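Local structure of VP1 (Polyomavirus HPyV7, 4PCH) at residues 85-89 and 206-211; 42-48 and 252-258. The protein forms pentamers as the major capsid protein of an icosahedral virus shell and probably takes part in attachment to host cells. All coordinates share one frame; numbering follows the deposited sequence.

Interaction 1 of 2, residues 85-89 and 206-211; sequences AYRLE and STTPLI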
ATOM      1  N   ALA B  85       8.268  30.687  -6.583  1.00 12.59           N
ATOM      2  CA  ALA B  85       7.713  29.795  -5.584  1.00 14.15           C
ATOM      3  C   ALA B  85       8.491  28.489  -5.676  1.00 14.89           C
ATOM      4  O   ALA B  85       8.459  27.817  -6.704  1.00 14.37           O
ATOM      5  CB  ALA B  85       6.228  29.566  -5.811  1.00 15.44           C
ATOM      6  N   TYR B  86       9.235  28.167  -4.621  1.00 13.99           N
ATOM      7  CA  TYR B  86      10.185  27.047  -4.646  1.00 15.04           C
ATOM      8  C   TYR B  86       9.752  25.845  -3.802  1.00 14.82           C
ATOM      9  O   TYR B  86      10.339  24.777  -3.911  1.00 15.74           O
ATOM     10  CB  TYR B  86      11.591  27.513  -4.237  1.00 16.11           C
ATOM     11  CG  TYR B  86      11.672  28.099  -2.844  1.00 17.98           C
ATOM     12  CD1 TYR B  86      11.470  29.451  -2.624  1.00 16.68           C
ATOM     13  CD2 TYR B  86      11.949  27.294  -1.748  1.00 18.16           C
ATOM     14  CE1 TYR B  86      11.538  29.992  -1.343  1.00 18.39           C
ATOM     15  CE2 TYR B  86      12.028  27.818  -0.475  1.00 18.65           C
ATOM     16  CZ  TYR B  86      11.820  29.156  -0.269  1.00 19.19           C
ATOM     17  OH  TYR B  86      11.901  29.621   1.015  1.00 19.43           O
ATOM     18  N   ARG B  87       8.699  26.001  -3.005  1.00 14.38           N
ATOM     19  CA  ARG B  87       8.267  24.938  -2.102  1.00 16.17           C
ATOM     20  C   ARG B  87       6.852  25.234  -1.686  1.00 17.08           C
ATOM     21  O   ARG B  87       6.466  26.398  -1.569  1.00 14.86           O
ATOM     22  CB  ARG B  87       9.211  24.913  -0.874  1.00 20.96           C
ATOM     23  CG  ARG B  87       8.851  24.019   0.291  1.00 30.49           C
ATOM     24  CD  ARG B  87      10.074  23.749   1.188  1.00 36.71           C
ATOM     25  NE  ARG B  87      10.476  24.881   2.034  1.00 49.31           N
ATOM     26  CZ  ARG B  87       9.885  25.224   3.184  1.00 52.00           C
ATOM     27  NH1 ARG B  87       8.831  24.556   3.636  1.00 37.66           N
ATOM     28  NH2 ARG B  87      10.333  26.257   3.884  1.00 43.56           N
ATOM     29  N   LEU B  88       6.060  24.185  -1.484  1.00 15.40           N
ATOM     30  CA  LEU B  88       4.756  24.388  -0.868  1.00 14.74           C
ATOM     31  C   LEU B  88       4.437  23.285   0.118  1.00 14.73           C
ATOM     32  O   LEU B  88       5.030  22.204   0.067  1.00 14.06           O
ATOM     33  CB  LEU B  88       3.658  24.528  -1.903  1.00 14.97           C
ATOM     34  CG  LEU B  88       3.200  23.349  -2.751  1.00 15.46           C
ATOM     35  CD1 LEU B  88       2.344  22.345  -1.970  1.00 17.38           C
ATOM     36  CD2 LEU B  88       2.427  23.835  -3.962  1.00 19.81           C
ATOM     37  N   GLU B  89       3.500  23.588   1.013  1.00 13.96           N
ATOM     38  CA  GLU B  89       2.834  22.557   1.814  1.00 13.39           C
ATOM     39  C   GLU B  89       1.391  22.550   1.380  1.00 14.05           C
ATOM     40  O   GLU B  89       0.818  23.593   1.139  1.00 14.11           O
ATOM     41  CB  GLU B  89       2.913  22.829   3.326  1.00 15.78           C
ATOM     42  CG  GLU B  89       4.300  22.697   3.933  1.00 16.20           C
ATOM     43  CD  GLU B  89       5.173  23.886   3.629  1.00 19.71           C
ATOM     44  OE1 GLU B  89       4.749  25.010   3.951  1.00 19.50           O
ATOM     45  OE2 GLU B  89       6.296  23.715   3.072  1.00 19.13           O
ATOM     46  N   SER B 206       4.836  17.738   6.319  1.00 21.91           N
ATOM     47  CA  SER B 206       5.286  17.340   4.995  1.00 24.47           C
ATOM     48  C   SER B 206       5.459  18.573   4.145  1.00 21.66           C
ATOM     49  O   SER B 206       4.870  19.613   4.427  1.00 21.58           O
ATOM     50  CB  SER B 206       4.270  16.396   4.346  1.00 22.70           C
ATOM     51  OG  SER B 206       3.051  17.052   4.097  1.00 33.56           O
ATOM     52  N   THR B 207       6.263  18.450   3.100  1.00 17.58           N
ATOM     53  CA  THR B 207       6.522  19.574   2.216  1.00 18.41           C
ATOM     54  C   THR B 207       6.804  19.049   0.824  1.00 21.60           C
ATOM     55  O   THR B 207       7.173  17.871   0.650  1.00 20.33           O
ATOM     56  CB  THR B 207       7.692  20.443   2.737  1.00 23.48           C
ATOM     57  OG1 THR B 207       7.737  21.660   1.998  1.00 21.23           O
ATOM     58  CG2 THR B 207       9.046  19.709   2.642  1.00 28.89           C
ATOM     59  N   THR B 208       6.596  19.918  -0.156  1.00 17.00           N
ATOM     60  CA  THR B 208       6.676  19.552  -1.554  1.00 17.32           C
ATOM     61  C   THR B 208       7.575  20.556  -2.272  1.00 16.71           C
ATOM     62  O   THR B 208       7.187  21.694  -2.424  1.00 16.52           O
ATOM     63  CB  THR B 208       5.273  19.594  -2.180  1.00 18.71           C
ATOM     64  OG1 THR B 208       4.421  18.628  -1.510  1.00 21.12           O
ATOM     65  CG2 THR B 208       5.345  19.316  -3.662  1.00 22.05           C
ATOM     66  N   PRO B 209       8.751  20.121  -2.745  1.00 16.76           N
ATOM     67  CA  PRO B 209       9.544  21.052  -3.535  1.00 17.74           C
ATOM     68  C   PRO B 209       8.896  21.323  -4.884  1.00 17.10           C
ATOM     69  O   PRO B 209       8.209  20.474  -5.447  1.00 15.31           O
ATOM     70  CB  PRO B 209      10.869  20.328  -3.692  1.00 21.36           C
ATOM     71  CG  PRO B 209      10.508  18.888  -3.662  1.00 22.14           C
ATOM     72  CD  PRO B 209       9.383  18.789  -2.675  1.00 20.68           C
ATOM     73  N   LEU B 210       9.148  22.514  -5.407  1.00 14.76           N
ATOM     74  CA  LEU B 210       8.611  22.913  -6.694  1.00 14.91           C
ATOM     75  C   LEU B 210       9.706  23.199  -7.706  1.00 15.12           C
ATOM     76  O   LEU B 210       9.434  23.636  -8.824  1.00 18.29           O
ATOM     77  CB  LEU B 210       7.752  24.156  -6.506  1.00 14.43           C
ATOM     78  CG  LEU B 210       6.509  24.056  -5.631  1.00 14.98           C
ATOM     79  CD1 LEU B 210       5.877  25.410  -5.404  1.00 13.87           C
ATOM     80  CD2 LEU B 210       5.459  23.093  -6.210  1.00 15.39           C
ATOM     81  N   ILE B 211      10.956  22.944  -7.349  1.00 16.50           N
ATOM     82  CA  ILE B 211      12.058  23.261  -8.245  1.00 16.89           C
ATOM     83  C   ILE B 211      12.307  22.175  -9.306  1.00 19.79           C
ATOM     84  O   ILE B 211      12.169  20.973  -9.023  1.00 19.20           O
ATOM     85  CB  ILE B 211      13.386  23.536  -7.495  1.00 19.62           C
ATOM     86  CG1 ILE B 211      13.795  22.374  -6.590  1.00 22.29           C
ATOM     87  CG2 ILE B 211      13.293  24.824  -6.698  1.00 18.15           C
ATOM     88  CD1 ILE B 211      15.212  22.472  -6.119  1.00 25.49           C
TER

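Interaction 2 of 2, residues 42-48 and 252-258; sequences SRGLPYT and RTVQAGY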
ATOM      1  N   SER B  42     -19.407  21.256   0.540  1.00 12.65           N
ATOM      2  CA  SER B  42     -18.622  20.014   0.544  1.00 13.38           C
ATOM      3  C   SER B  42     -19.396  18.754   0.167  1.00 13.66           C
ATOM      4  O   SER B  42     -18.801  17.703   0.014  1.00 12.37           O
ATOM      5  CB  SER B  42     -17.913  19.810   1.896  1.00 12.53           C
ATOM      6  OG  SER B  42     -18.823  19.864   2.960  1.00 13.29           O
ATOM      7  N   ARG B  43     -20.713  18.853   0.045  1.00 12.65           N
ATOM      8  CA  ARG B  43     -21.528  17.827  -0.598  1.00 11.56           C
ATOM      9  C   ARG B  43     -22.361  18.506  -1.674  1.00 11.76           C
ATOM     10  O   ARG B  43     -22.879  19.597  -1.451  1.00 14.28           O
ATOM     11  CB  ARG B  43     -22.435  17.158   0.404  1.00 13.95           C
ATOM     12  CG  ARG B  43     -21.686  16.267   1.369  1.00 12.98           C
ATOM     13  CD  ARG B  43     -22.590  15.692   2.436  1.00 13.50           C
ATOM     14  NE  ARG B  43     -21.819  14.808   3.318  1.00 12.76           N
ATOM     15  CZ  ARG B  43     -22.332  13.895   4.143  1.00 13.58           C
ATOM     16  NH1 ARG B  43     -23.648  13.740   4.307  1.00 13.38           N
ATOM     17  NH2 ARG B  43     -21.497  13.172   4.887  1.00 12.63           N
ATOM     18  N   GLY B  44     -22.481  17.834  -2.806  1.00 13.75           N
ATOM     19  CA  GLY B  44     -23.271  18.354  -3.911  1.00 15.98           C
ATOM     20  C   GLY B  44     -24.734  18.065  -3.735  1.00 17.68           C
ATOM     21  O   GLY B  44     -25.174  17.495  -2.719  1.00 16.62           O
ATOM     22  N   LEU B  45     -25.517  18.495  -4.718  1.00 16.33           N
ATOM     23  CA  LEU B  45     -26.896  18.024  -4.850  1.00 16.06           C
ATOM     24  C   LEU B  45     -26.788  16.552  -5.217  1.00 14.49           C
ATOM     25  O   LEU B  45     -25.710  16.089  -5.584  1.00 15.44           O
ATOM     26  CB  LEU B  45     -27.605  18.751  -5.985  1.00 18.69           C
ATOM     27  CG  LEU B  45     -27.711  20.262  -5.822  1.00 21.28           C
ATOM     28  CD1 LEU B  45     -28.281  20.883  -7.089  1.00 24.46           C
ATOM     29  CD2 LEU B  45     -28.562  20.614  -4.632  1.00 24.91           C
ATOM     30  N   PRO B  46     -27.894  15.793  -5.102  1.00 15.50           N
ATOM     31  CA  PRO B  46     -27.846  14.377  -5.482  1.00 15.37           C
ATOM     32  C   PRO B  46     -27.318  14.232  -6.882  1.00 15.72           C
ATOM     33  O   PRO B  46     -27.710  15.004  -7.785  1.00 14.82           O
ATOM     34  CB  PRO B  46     -29.325  13.940  -5.394  1.00 16.31           C
ATOM     35  CG  PRO B  46     -29.888  14.839  -4.344  1.00 18.09           C
ATOM     36  CD  PRO B  46     -29.207  16.168  -4.575  1.00 16.08           C
ATOM     37  N   TYR B  47     -26.387  13.310  -7.062  1.00 16.30           N
ATOM     38  CA  TYR B  47     -25.638  13.201  -8.316  1.00 15.71           C
ATOM     39  C   TYR B  47     -26.509  12.638  -9.449  1.00 17.30           C
ATOM     40  O   TYR B  47     -26.306  12.994 -10.628  1.00 18.85           O
ATOM     41  CB  TYR B  47     -24.376  12.362  -8.102  1.00 14.11           C
ATOM     42  CG  TYR B  47     -23.514  12.298  -9.317  1.00 14.11           C
ATOM     43  CD1 TYR B  47     -22.562  13.283  -9.593  1.00 14.75           C
ATOM     44  CD2 TYR B  47     -23.671  11.285 -10.246  1.00 15.77           C
ATOM     45  CE1 TYR B  47     -21.787  13.239 -10.729  1.00 15.71           C
ATOM     46  CE2 TYR B  47     -22.904  11.243 -11.390  1.00 15.88           C
ATOM     47  CZ  TYR B  47     -21.950  12.218 -11.630  1.00 14.81           C
ATOM     48  OH  TYR B  47     -21.248  12.144 -12.826  1.00 16.52           O
ATOM     49  N   THR B  48     -27.501  11.831  -9.055  1.00 16.59           N
ATOM     50  CA  THR B  48     -28.405  11.055  -9.914  1.00 16.47           C
ATOM     51  C   THR B  48     -27.690   9.827 -10.500  1.00 18.32           C
ATOM     52  O   THR B  48     -26.456   9.784 -10.588  1.00 17.27           O
ATOM     53  CB  THR B  48     -29.031  11.836 -11.100  1.00 21.35           C
ATOM     54  OG1 THR B  48     -28.068  11.937 -12.165  1.00 19.87           O
ATOM     55  CG2 THR B  48     -29.527  13.245 -10.685  1.00 21.33           C
ATOM     56  N   ARG B 252     -27.816   9.541  -3.395  1.00 13.85           N
ATOM     57  CA  ARG B 252     -26.356   9.465  -3.334  1.00 12.78           C
ATOM     58  C   ARG B 252     -25.775  10.787  -3.830  1.00 12.23           C
ATOM     59  O   ARG B 252     -26.220  11.344  -4.861  1.00 13.03           O
ATOM     60  CB  ARG B 252     -25.812   8.306  -4.162  1.00 14.11           C
ATOM     61  CG  ARG B 252     -26.252   6.922  -3.740  1.00 14.77           C
ATOM     62  CD  ARG B 252     -25.616   6.492  -2.435  1.00 13.43           C
ATOM     63  NE  ARG B 252     -24.192   6.177  -2.616  1.00 13.53           N
ATOM     64  CZ  ARG B 252     -23.368   5.932  -1.610  1.00 13.69           C
ATOM     65  NH1 ARG B 252     -23.828   5.937  -0.364  1.00 14.39           N
ATOM     66  NH2 ARG B 252     -22.078   5.698  -1.846  1.00 16.46           N
ATOM     67  N   THR B 253     -24.797  11.278  -3.075  1.00 12.14           N
ATOM     68  CA  THR B 253     -24.245  12.604  -3.235  1.00 12.51           C
ATOM     69  C   THR B 253     -22.721  12.539  -3.237  1.00 11.69           C
ATOM     70  O   THR B 253     -22.135  11.740  -2.519  1.00 11.44           O
ATOM     71  CB  THR B 253     -24.770  13.421  -2.052  1.00 17.47           C
ATOM     72  OG1 THR B 253     -26.198  13.633  -2.233  1.00 16.94           O
ATOM     73  CG2 THR B 253     -24.100  14.694  -1.936  1.00 16.56           C
ATOM     74  N   VAL B 254     -22.066  13.394  -3.998  1.00 11.18           N
ATOM     75  CA  VAL B 254     -20.602  13.478  -3.922  1.00 10.03           C
ATOM     76  C   VAL B 254     -20.138  14.125  -2.625  1.00 12.08           C
ATOM     77  O   VAL B 254     -20.637  15.190  -2.223  1.00 12.44           O
ATOM     78  CB  VAL B 254     -20.033  14.236  -5.138  1.00 11.53           C
ATOM     79  CG1 VAL B 254     -18.547  14.447  -4.979  1.00 11.82           C
ATOM     80  CG2 VAL B 254     -20.374  13.487  -6.404  1.00 11.95           C
ATOM     81  N   GLN B 255     -19.163  13.487  -1.980  1.00 10.79           N
ATOM     82  CA  GLN B 255     -18.477  14.037  -0.816  1.00 10.21           C
ATOM     83  C   GLN B 255     -17.152  14.585  -1.226  1.00 10.20           C
ATOM     84  O   GLN B 255     -16.281  13.848  -1.711  1.00 10.11           O
ATOM     85  CB  GLN B 255     -18.242  12.954   0.258  1.00 10.38           C
ATOM     86  CG  GLN B 255     -17.443  13.427   1.474  1.00 11.59           C
ATOM     87  CD  GLN B 255     -18.253  14.331   2.359  1.00 10.87           C
ATOM     88  OE1 GLN B 255     -19.236  13.894   3.023  1.00 12.06           O
ATOM     89  NE2 GLN B 255     -17.890  15.601   2.377  1.00 11.62           N
ATOM     90  N   ALA B 256     -16.978  15.893  -1.028  1.00 10.09           N
ATOM     91  CA  ALA B 256     -15.690  16.519  -1.262  1.00  9.82           C
ATOM     92  C   ALA B 256     -14.962  16.777   0.044  1.00 11.64           C
ATOM     93  O   ALA B 256     -15.527  16.677   1.128  1.00 11.85           O
ATOM     94  CB  ALA B 256     -15.879  17.835  -2.029  1.00 10.52           C
ATOM     95  N   GLY B 257     -13.677  17.094  -0.047  1.00 10.73           N
ATOM     96  CA  GLY B 257     -12.962  17.625   1.119  1.00 10.77           C
ATOM     97  C   GLY B 257     -13.612  18.898   1.612  1.00 11.44           C
ATOM     98  O   GLY B 257     -14.335  19.559   0.882  1.00 11.73           O
ATOM     99  N   TYR B 258     -13.370  19.236   2.877  1.00  9.98           N
ATOM    100  CA  TYR B 258     -13.870  20.466   3.455  1.00  9.24           C
ATOM    101  C   TYR B 258     -13.131  21.692   2.954  1.00 10.67           C
ATOM    102  O   TYR B 258     -13.582  22.828   3.108  1.00 13.69           O
ATOM    103  CB  TYR B 258     -13.688  20.390   4.953  1.00 10.80           C
ATOM    104  CG  TYR B 258     -14.488  19.325   5.666  1.00 10.77           C
ATOM    105  CD1 TYR B 258     -15.674  18.794   5.123  1.00 11.79           C
ATOM    106  CD2 TYR B 258     -14.137  18.953   6.952  1.00 11.05           C
ATOM    107  CE1 TYR B 258     -16.425  17.876   5.839  1.00 10.97           C
ATOM    108  CE2 TYR B 258     -14.911  18.057   7.690  1.00 10.58           C
ATOM    109  CZ  TYR B 258     -16.054  17.522   7.123  1.00 11.72           C
ATOM    110  OH  TYR B 258     -16.798  16.655   7.895  1.00 12.15           O
TER
HETATM  111  O   HOH W   1     -19.528  17.482   3.968  1.00 12.82           O
HETATM  112  O   HOH W   2     -27.262  16.038  -1.478  1.00 21.22           O
HETATM  113  O   HOH W   3     -23.170  15.402  -5.887  1.00 14.05           O
HETATM  114  O   HOH W   4     -28.209  10.509  -6.596  1.00 16.46           O

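Interaction 1 of 2, residues 85-89 and 206-211
Tyr-86 to Glu-89 run antiparallel to Thr-207 to Leu-210, joining two strands of the VP1 jelly roll, 79-93 and 208-219. Three backbone hydrogen bonds tie them. Leu-88 and Thr-208 form the hydrogen-bonded pair, Leu-88 N to Thr-208 O at 2.9 Å and Thr-208 N to Leu-88 O at 2.8 Å. Leu-210 N reaches Tyr-86 O at 3.0 Å, beyond the non-hydrogen-bonded pair of Arg-87 with Pro-209, whose ring nitrogen has no hydrogen to give.

Apolar packing lies on the Leu-88 face. Leu-88 and Leu-210 cross at about a right angle, CD2 to CD2 at 3.8 Å, while CD1 of Leu-88 rests beside CB of Thr-208. Trp-121 and Cys-123 of strand 117-124 cover this face. Away from it, CG2 of Ile-211 touches CB of Tyr-86.

Polar contacts gather around Glu-89, whose OE1 is held by His-265 and Arg-263. Its OE2 makes a salt bridge with Arg-87 NH1 at 2.7 Å, and Arg-87 NH2 continues to Glu-213 of a neighbouring subunit. Thr-207 OG1 lies 3.1 Å from Arg-87 CG; the arginine crosses Thr-207 at about a right angle, and the bend at chi3 (74°) turns its guanidinium so that NH1 meets Glu-89 and OG1 lies at its edge, in plane. That hydroxyl donates to the anti lone pair of Glu-89 OE2 across 2.7 Å.

Interaction 2 of 2, residues 42-48 and 252-258
Arg-43 crosses Gln-255 obliquely, its partner in a non-hydrogen-bonded antiparallel pair. CB lies 3.8 Å from Thr-253 CG2 and near the carbonyl oxygen of Val-254. The chain is extended from CG to NE, with CG and CD both passing Gln-255 OE1. NE donates to Gln-255 OE1 at 2.8 Å, and NH2 adds a weak bond to the same oxygen. The guanidinium and amide planes stand 66° apart, and OE1 sits somewhat out of the guanidinium plane. The other half of the amide is also held: Gln-255 NE2 donates to a lone pair of Ala-256 O, in the carbonyl plane, and to a water that in turn donates to Ser-42 OG. That hydroxyl has a further partner, Asp-153 O of a neighbouring subunit.

In the jelly-roll fold, the short strand 43-46 here lies against the start of strand 253-271. Ala-256 N to Ser-42 O and the longer Gly-44 N to Val-254 O, 3.3 Å, hold the first part. The chain then turns a corner at Leu-45, and waters fill in: one links Gly-44 O to Thr-253 OG1, whose hydroxyl also bonds Gln-251 O, and another Leu-45 O to Val-254 N. Direct bonding resumes as Tyr-47 N meets Arg-252 O at 3.0 Å; a fourth water joins that oxygen to Thr-48 N.

Tyr-47 has CG anti to its own nitrogen (chi1 -176°), which brings CD1 obliquely to within 3.9 Å of Val-254 CG2, while OH extends to Glu-172 and to Ala-99 N of another subunit, whose Met-98 packs on both Tyr-47 and Val-254.

Interactions 1 and 2 lie on opposite sides of the chain's centre, with their own centres 30 Å apart and their nearest atoms about 14 Å apart. They are joined through one sheet: strand 253-271, which begins in interaction 2, runs on to pair with strand 79-93, so His-265 and Arg-263, the partners of Glu-89 in interaction 1, belong to the same strand as Gln-255. In sequence, interaction 1 is nested within the loop that interaction 2 closes. Each contact is also met by residues of two other subunits of the pentamer; interaction 1 is partly buried, whereas interaction 2 is buried.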